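Local coordinates for regulatory protein MarR (Planctomyces limnophilus, PDB 3U2R), which probably acts as a MarR-family transcription factor that binds DNA through a winged helix-turn-helix domain, at residues P122-Q125 with C126-Q130; S15-Q18 with E19-L22; L139-L142 with I143-M146. All blocks are in the same frame, centred on the assembly; numbering follows the deposited sequence.

Contact 1 (P122-Q125 with C126-Q130); sequences PVRQ and CHERQ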
loop_
_atom_site.group_PDB
_atom_site.type_symbol
_atom_site.label_atom_id
_atom_site.label_comp_id
_atom_site.label_asym_id
_atom_site.label_seq_id
_atom_site.Cartn_x
_atom_site.Cartn_y
_atom_site.Cartn_z
ATOM N N PRO A 122 -6.861 -10.622 -19.393
ATOM C CA PRO A 122 -7.484 -11.062 -18.126
ATOM C C PRO A 122 -6.489 -11.503 -17.039
ATOM O O PRO A 122 -6.688 -11.203 -15.871
ATOM C CB PRO A 122 -8.341 -12.271 -18.563
ATOM C CG PRO A 122 -8.586 -12.127 -19.996
ATOM C CD PRO A 122 -7.456 -11.317 -20.568
ATOM N N VAL A 123 -5.406 -12.177 -17.422
ATOM C CA VAL A 123 -4.387 -12.671 -16.480
ATOM C C VAL A 123 -3.555 -11.517 -15.953
ATOM O O VAL A 123 -3.319 -11.458 -14.743
ATOM C CB VAL A 123 -3.526 -13.788 -17.131
ATOM C CG1 VAL A 123 -2.306 -14.171 -16.286
ATOM C CG2 VAL A 123 -4.398 -15.013 -17.333
ATOM N N ARG A 124 -3.189 -10.539 -16.812
ATOM C CA ARG A 124 -2.450 -9.399 -16.331
ATOM C C ARG A 124 -3.330 -8.635 -15.318
ATOM O O ARG A 124 -2.839 -8.262 -14.262
ATOM C CB ARG A 124 -2.022 -8.481 -17.500
ATOM C CG ARG A 124 -1.198 -7.264 -17.047
ATOM C CD ARG A 124 -0.878 -6.374 -18.210
ATOM N NE ARG A 124 -2.098 -5.673 -18.612
ATOM C CZ ARG A 124 -2.726 -5.741 -19.787
ATOM N NH1 ARG A 124 -2.226 -6.474 -20.788
ATOM N NH2 ARG A 124 -3.851 -5.070 -19.978
ATOM N N GLN A 125 -4.649 -8.484 -15.612
ATOM C CA GLN A 125 -5.545 -7.812 -14.665
ATOM C C GLN A 125 -5.683 -8.611 -13.393
ATOM O O GLN A 125 -5.807 -8.046 -12.324
ATOM C CB GLN A 125 -6.911 -7.545 -15.230
ATOM C CG GLN A 125 -6.857 -6.493 -16.318
ATOM C CD GLN A 125 -8.096 -6.347 -17.160
ATOM O OE1 GLN A 125 -8.005 -5.831 -18.275
ATOM N NE2 GLN A 125 -9.288 -6.713 -16.657
ATOM N N CYS A 126 -5.728 -9.910 -13.517
ATOM C CA CYS A 126 -5.739 -10.785 -12.373
ATOM C C CYS A 126 -4.458 -10.565 -11.496
ATOM O O CYS A 126 -4.592 -10.490 -10.285
ATOM C CB CYS A 126 -5.901 -12.222 -12.850
ATOM S SG CYS A 126 -5.055 -13.458 -11.895
ATOM N N HIS A 127 -3.269 -10.360 -12.096
ATOM C CA HIS A 127 -2.047 -10.121 -11.332
ATOM C C HIS A 127 -2.072 -8.754 -10.704
ATOM O O HIS A 127 -1.640 -8.608 -9.570
ATOM C CB HIS A 127 -0.778 -10.282 -12.172
ATOM C CG HIS A 127 -0.540 -11.682 -12.679
ATOM N ND1 HIS A 127 -0.758 -12.819 -11.873
ATOM C CD2 HIS A 127 0.057 -12.092 -13.826
ATOM C CE1 HIS A 127 -0.476 -13.846 -12.644
ATOM N NE2 HIS A 127 0.092 -13.461 -13.785
ATOM N N GLU A 128 -2.675 -7.773 -11.366
ATOM C CA GLU A 128 -2.860 -6.447 -10.774
ATOM C C GLU A 128 -3.824 -6.513 -9.547
ATOM O O GLU A 128 -3.496 -5.986 -8.467
ATOM C CB GLU A 128 -3.361 -5.474 -11.809
ATOM C CG GLU A 128 -2.304 -5.155 -12.868
ATOM C CD GLU A 128 -2.899 -4.415 -14.047
ATOM O OE1 GLU A 128 -4.034 -3.937 -13.888
ATOM O OE2 GLU A 128 -2.181 -4.144 -15.030
ATOM N N ARG A 129 -4.931 -7.298 -9.649
ATOM C CA ARG A 129 -5.881 -7.421 -8.514
ATOM C C ARG A 129 -5.252 -8.150 -7.369
ATOM O O ARG A 129 -5.485 -7.779 -6.224
ATOM C CB ARG A 129 -7.139 -8.093 -8.956
ATOM C CG ARG A 129 -7.915 -7.222 -10.033
ATOM C CD ARG A 129 -9.372 -7.625 -10.058
ATOM N NE ARG A 129 -9.521 -9.014 -10.447
ATOM C CZ ARG A 129 -9.390 -9.486 -11.695
ATOM N NH1 ARG A 129 -9.114 -8.663 -12.699
ATOM N NH2 ARG A 129 -9.527 -10.792 -11.941
ATOM N N GLN A 130 -4.377 -9.113 -7.650
ATOM C CA GLN A 130 -3.648 -9.861 -6.594
ATOM C C GLN A 130 -2.786 -8.955 -5.793
ATOM O O GLN A 130 -2.824 -9.004 -4.577
ATOM C CB GLN A 130 -2.748 -10.921 -7.211
ATOM C CG GLN A 130 -3.502 -12.128 -7.754
ATOM C CD GLN A 130 -2.589 -13.178 -8.319
ATOM O OE1 GLN A 130 -1.571 -12.891 -8.935
ATOM N NE2 GLN A 130 -2.998 -14.426 -8.252
HETATM O O HOH W 1 -9.030 -10.566 -15.016
#
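Within the long C-terminal helix 110-148, two consecutive turns meet where C126 N donates to P122 O and H127 N to V123 O. The i to i+4 ladder continues with E128 N to R124 O and R129 N to Q125 O, all four N...O distances being 2.9 Å. The helix is kinked at P122, whose ring nitrogen makes no bond to the preceding turn.

V123 and H127 run side by side. The imidazole stands one face to V123 O, which lies 3.4 Å above the ring plane and off toward the rim, while V123 CG1 reaches H127 NE2 at 3.5 Å. The ring's rotation is restrained at its edge: H127 ND1 gives a nearly straight bond (177°) to Q130 OE1, in the ring plane, though OE1 is met from above its own amide plane. Q130 NE2 turns to M31 O and E35 OE2 on helix 18-40, against which V123 and C126 also pack.

The charged pair R124 and E128 is looser. Their planes are 44° apart, and the salt bridge from R124 NE to E128 OE2 is long at 3.9 Å; the stronger partner of R124 is E121, through NH1. R129, bent at chi3 (-62°), folds its guanidinium back over the backbone, one face above C126 CA. A water accepts a bond from R129 NH1 and donates one to P122 O at 2.6 Å, giving that carbonyl a second partner beside C126 N. Such i to i+4 pairing is that of an alpha-helix, here the long C-terminal one, kinked at P122 and packed on helix 18-40 and on two neighbouring subunits.

Contact 2 (S15-Q18 with E19-L22); sequences SLTQ and EAYL
T17 caps helix 18-40 through A20: this is an N-cap in which the threonine hydroxyl replaces a missing backbone acceptor. Among the polar contacts, A20 N donates to T17 OG1 at 3.2 Å with an N-H...O angle of 161°. The chi1 of 60° sets OG1 between the backbone N and the carbonyl carbon of T17, facing the first turn. OG1 is also bonded to E35 OE2 of the second subunit, so the cap forms part of an intersubunit contact. Backbone bonds then open the helix, from Y21 N to T17 O and from L22 N to Q18 O, both 2.9 Å. The E19 side chain, bent at chi2 (84°), brings OE1 beside T17 CB, and OE2 forms a salt bridge with R53 of the second subunit.

Apolar contacts come from the residue before the cap. L16 points at the first turn, its CB meeting A20 CB at 4.0 Å and Y21 CB at 4.2 Å. The Y21 ring itself leads away, to an edge-to-face contact with W25. On the other side of the turn, L22 lays its side chain against the Q18 carbonyl, with L22 CG 3.4 Å from Q18 O.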
loop_
_atom_site.group_PDB
_atom_site.type_symbol
_atom_site.label_atom_id
_atom_site.label_comp_id
_atom_site.label_asym_id
_atom_site.label_seq_id
_atom_site.Cartn_x
_atom_site.Cartn_y
_atom_site.Cartn_z
ATOM N N SER A 15 12.220 -21.835 8.587
ATOM C CA SER A 15 11.481 -21.295 9.702
ATOM C C SER A 15 11.235 -19.783 9.644
ATOM O O SER A 15 12.137 -18.957 9.504
ATOM C CB SER A 15 12.131 -21.641 11.029
ATOM O OG SER A 15 11.891 -23.003 11.338
ATOM N N LEU A 16 9.959 -19.484 9.699
ATOM C CA LEU A 16 9.404 -18.183 9.850
ATOM C C LEU A 16 8.787 -18.128 11.229
ATOM O O LEU A 16 8.447 -19.150 11.792
ATOM C CB LEU A 16 8.322 -17.970 8.755
ATOM C CG LEU A 16 8.830 -17.691 7.326
ATOM C CD1 LEU A 16 7.653 -17.612 6.326
ATOM C CD2 LEU A 16 9.653 -16.390 7.273
ATOM N N THR A 17 8.585 -16.967 11.780
ATOM C CA THR A 17 7.760 -16.889 13.003
ATOM C C THR A 17 6.369 -17.339 12.613
ATOM O O THR A 17 6.005 -17.215 11.440
ATOM C CB THR A 17 7.703 -15.463 13.578
ATOM O OG1 THR A 17 7.142 -14.593 12.575
ATOM C CG2 THR A 17 9.041 -14.995 14.043
ATOM N N GLN A 18 5.579 -17.825 13.559
ATOM C CA GLN A 18 4.211 -18.265 13.274
ATOM C C GLN A 18 3.419 -17.221 12.526
ATOM O O GLN A 18 2.719 -17.518 11.527
ATOM C CB GLN A 18 3.479 -18.639 14.587
ATOM C CG GLN A 18 2.188 -19.436 14.376
ATOM C CD GLN A 18 1.582 -19.824 15.717
ATOM O OE1 GLN A 18 2.071 -20.741 16.421
ATOM N NE2 GLN A 18 0.550 -19.081 16.138
ATOM N N GLU A 19 3.540 -15.971 12.988
ATOM C CA GLU A 19 2.848 -14.820 12.368
ATOM C C GLU A 19 3.292 -14.595 10.916
ATOM O O GLU A 19 2.447 -14.410 10.070
ATOM C CB GLU A 19 3.068 -13.536 13.185
ATOM C CG GLU A 19 2.389 -13.585 14.550
ATOM C CD GLU A 19 3.144 -14.259 15.678
ATOM O OE1 GLU A 19 4.381 -14.445 15.559
ATOM O OE2 GLU A 19 2.490 -14.578 16.700
ATOM N N ALA A 20 4.582 -14.649 10.605
ATOM C CA ALA A 20 5.019 -14.506 9.219
ATOM C C ALA A 20 4.538 -15.681 8.363
ATOM O O ALA A 20 4.166 -15.482 7.188
ATOM C CB ALA A 20 6.534 -14.374 9.138
ATOM N N TYR A 21 4.531 -16.897 8.951
ATOM C CA TYR A 21 4.067 -18.126 8.280
ATOM C C TYR A 21 2.565 -18.031 7.920
ATOM O O TYR A 21 2.187 -18.394 6.798
ATOM C CB TYR A 21 4.367 -19.355 9.164
ATOM C CG TYR A 21 3.836 -20.672 8.647
ATOM C CD1 TYR A 21 4.493 -21.362 7.637
ATOM C CD2 TYR A 21 2.694 -21.248 9.190
ATOM C CE1 TYR A 21 4.042 -22.612 7.198
ATOM C CE2 TYR A 21 2.230 -22.492 8.757
ATOM C CZ TYR A 21 2.915 -23.179 7.769
ATOM O OH TYR A 21 2.465 -24.400 7.296
ATOM N N LEU A 22 1.719 -17.533 8.843
ATOM C CA LEU A 22 0.289 -17.313 8.558
ATOM C C LEU A 22 0.118 -16.234 7.555
ATOM O O LEU A 22 -0.698 -16.386 6.657
ATOM C CB LEU A 22 -0.508 -16.950 9.808
ATOM C CG LEU A 22 -0.552 -18.063 10.828
ATOM C CD1 LEU A 22 -0.884 -17.513 12.191
ATOM C CD2 LEU A 22 -1.561 -19.158 10.437
#

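Contact 3 (L139-L142 with I143-M146); sequences LHEL and IRLM
Regular alpha-helical bonding joins the two turns, I143 N to L139 O at 2.8 Å (176°), then R144 N to H140 O, L145 N to E141 O and M146 N to L142 O. On one side of the helix E141 and R144 lie side by side, three residues apart, in a side-on salt bridge: R144 NH2 meets E141 OE2 at 2.8 Å, and R144 NE meets E141 OE1 at 3.2 Å. The two bonds differ in geometry. NH2 comes to the syn side of OE2, 20° out of the carboxylate plane, whereas NE approaches OE1 from above that plane, although the N-H...O line from NE to OE1 is almost straight and lies in the guanidinium plane. A bend at chi2 of E141 (65°) and another at chi3 of R144 bring the groups together.

L142 and M146, a selenomethionine introduced in place of methionine, cross obliquely: L142 CD1 touches M146 CG at 4.0 Å, and M146 SE at 4.1 Å. The bend at chi3 of the selenomethionine carries CE back to L142 CG, also 4.0 Å away. L145 lies along the preceding turn, with CG 3.4 Å from E141 O and CD2 beside E141 OE2.

L142 and M146 thus pack together by apolar contact, on a side of the helix where E128 of the second subunit and L142 of the fourth lie close; H140 NE2 is bonded to H140 NE2 of the third. Two bonds on separate carboxylate oxygens restrain the rotation of both charged ends, and the arginine's positive charge probably offsets that of the E141 carboxylate and favours its ionised form.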
loop_
_atom_site.group_PDB
_atom_site.type_symbol
_atom_site.label_atom_id
_atom_site.label_comp_id
_atom_site.label_asym_id
_atom_site.label_seq_id
_atom_site.Cartn_x
_atom_site.Cartn_y
_atom_site.Cartn_z
ATOM N N LEU A 139 -1.570 -3.923 4.743
ATOM C CA LEU A 139 -1.771 -2.625 5.367
ATOM C C LEU A 139 -2.825 -2.710 6.496
ATOM O O LEU A 139 -2.627 -2.077 7.540
ATOM C CB LEU A 139 -2.147 -1.555 4.311
ATOM C CG LEU A 139 -0.903 -0.924 3.695
ATOM C CD1 LEU A 139 -1.207 -0.298 2.397
ATOM C CD2 LEU A 139 -0.357 0.137 4.663
ATOM N N HIS A 140 -3.847 -3.551 6.357
ATOM C CA HIS A 140 -4.824 -3.735 7.469
ATOM C C HIS A 140 -4.134 -4.288 8.704
ATOM O O HIS A 140 -4.339 -3.789 9.782
ATOM C CB HIS A 140 -5.965 -4.664 7.089
ATOM C CG HIS A 140 -6.786 -4.093 5.997
ATOM N ND1 HIS A 140 -7.394 -4.883 5.014
ATOM C CD2 HIS A 140 -7.006 -2.797 5.710
ATOM C CE1 HIS A 140 -7.993 -4.017 4.205
ATOM N NE2 HIS A 140 -7.757 -2.756 4.600
ATOM N N GLU A 141 -3.259 -5.254 8.533
ATOM C CA GLU A 141 -2.531 -5.842 9.650
ATOM C C GLU A 141 -1.528 -4.831 10.216
ATOM O O GLU A 141 -1.460 -4.691 11.435
ATOM C CB GLU A 141 -1.862 -7.173 9.208
ATOM C CG GLU A 141 -1.194 -7.938 10.345
ATOM C CD GLU A 141 -2.100 -8.462 11.438
ATOM O OE1 GLU A 141 -3.346 -8.470 11.280
ATOM O OE2 GLU A 141 -1.543 -8.799 12.502
ATOM N N LEU A 142 -0.859 -4.031 9.352
ATOM C CA LEU A 142 0.089 -3.017 9.814
ATOM C C LEU A 142 -0.627 -1.950 10.651
ATOM O O LEU A 142 -0.184 -1.654 11.768
ATOM C CB LEU A 142 0.807 -2.435 8.623
ATOM C CG LEU A 142 1.746 -1.248 8.816
ATOM C CD1 LEU A 142 2.731 -1.433 9.964
ATOM C CD2 LEU A 142 2.536 -1.056 7.595
ATOM N N ILE A 143 -1.765 -1.432 10.154
ATOM C CA ILE A 143 -2.574 -0.473 10.922
ATOM C C ILE A 143 -2.945 -1.096 12.292
ATOM O O ILE A 143 -2.785 -0.459 13.314
ATOM C CB ILE A 143 -3.843 -0.028 10.123
ATOM C CG1 ILE A 143 -3.398 0.885 8.977
ATOM C CG2 ILE A 143 -4.913 0.702 11.042
ATOM C CD1 ILE A 143 -4.434 1.029 7.876
ATOM N N ARG A 144 -3.372 -2.354 12.315
ATOM C CA ARG A 144 -3.751 -3.036 13.571
ATOM C C ARG A 144 -2.564 -3.096 14.529
ATOM O O ARG A 144 -2.695 -2.737 15.684
ATOM C CB ARG A 144 -4.280 -4.446 13.283
ATOM C CG ARG A 144 -4.997 -5.051 14.488
ATOM C CD ARG A 144 -5.444 -6.470 14.234
ATOM N NE ARG A 144 -4.312 -7.410 14.175
ATOM C CZ ARG A 144 -3.614 -7.868 15.224
ATOM N NH1 ARG A 144 -3.910 -7.474 16.461
ATOM N NH2 ARG A 144 -2.607 -8.710 15.041
ATOM N N LEU A 145 -1.386 -3.478 14.041
ATOM C CA LEU A 145 -0.233 -3.560 14.930
ATOM C C LEU A 145 0.201 -2.209 15.466
ATOM O O LEU A 145 0.627 -2.156 16.597
ATOM C CB LEU A 145 0.969 -4.223 14.226
ATOM C CG LEU A 145 0.751 -5.652 13.817
ATOM C CD1 LEU A 145 1.938 -6.173 13.049
ATOM C CD2 LEU A 145 0.519 -6.538 15.029
HETATM N N MSE A 146 0.225 -1.152 14.615
HETATM C CA MSE A 146 0.601 0.195 15.032
HETATM C C MSE A 146 -0.386 0.744 16.064
HETATM O O MSE A 146 0.008 1.513 16.923
HETATM C CB MSE A 146 0.639 1.133 13.803
HETATM C CG MSE A 146 1.872 0.982 12.979
HETATM SE SE MSE A 146 1.991 2.276 11.567
HETATM C CE MSE A 146 0.363 2.064 10.656
#

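From the N terminus, contact 2 comes first, where the incoming loop passes into helix 18-40. The chain then runs through the helices and the three-stranded sheet of the winged helix-turn-helix region before entering helix 110-148, which carries contact 1 and, further on, contact 3. The three follow in series; none nests in or crosses another. Contacts 1 and 3 each join adjacent turns of one helix, and contact 2 joins a loop to a first turn. Contacts 1 and 3 have centres about 25 Å apart along one helix, while contacts 2 and 3 are nearer, about 16 Å between centres. Contact 1 rests against helix 18-40, and all three touch the second subunit, tying both terminal regions into the assembly.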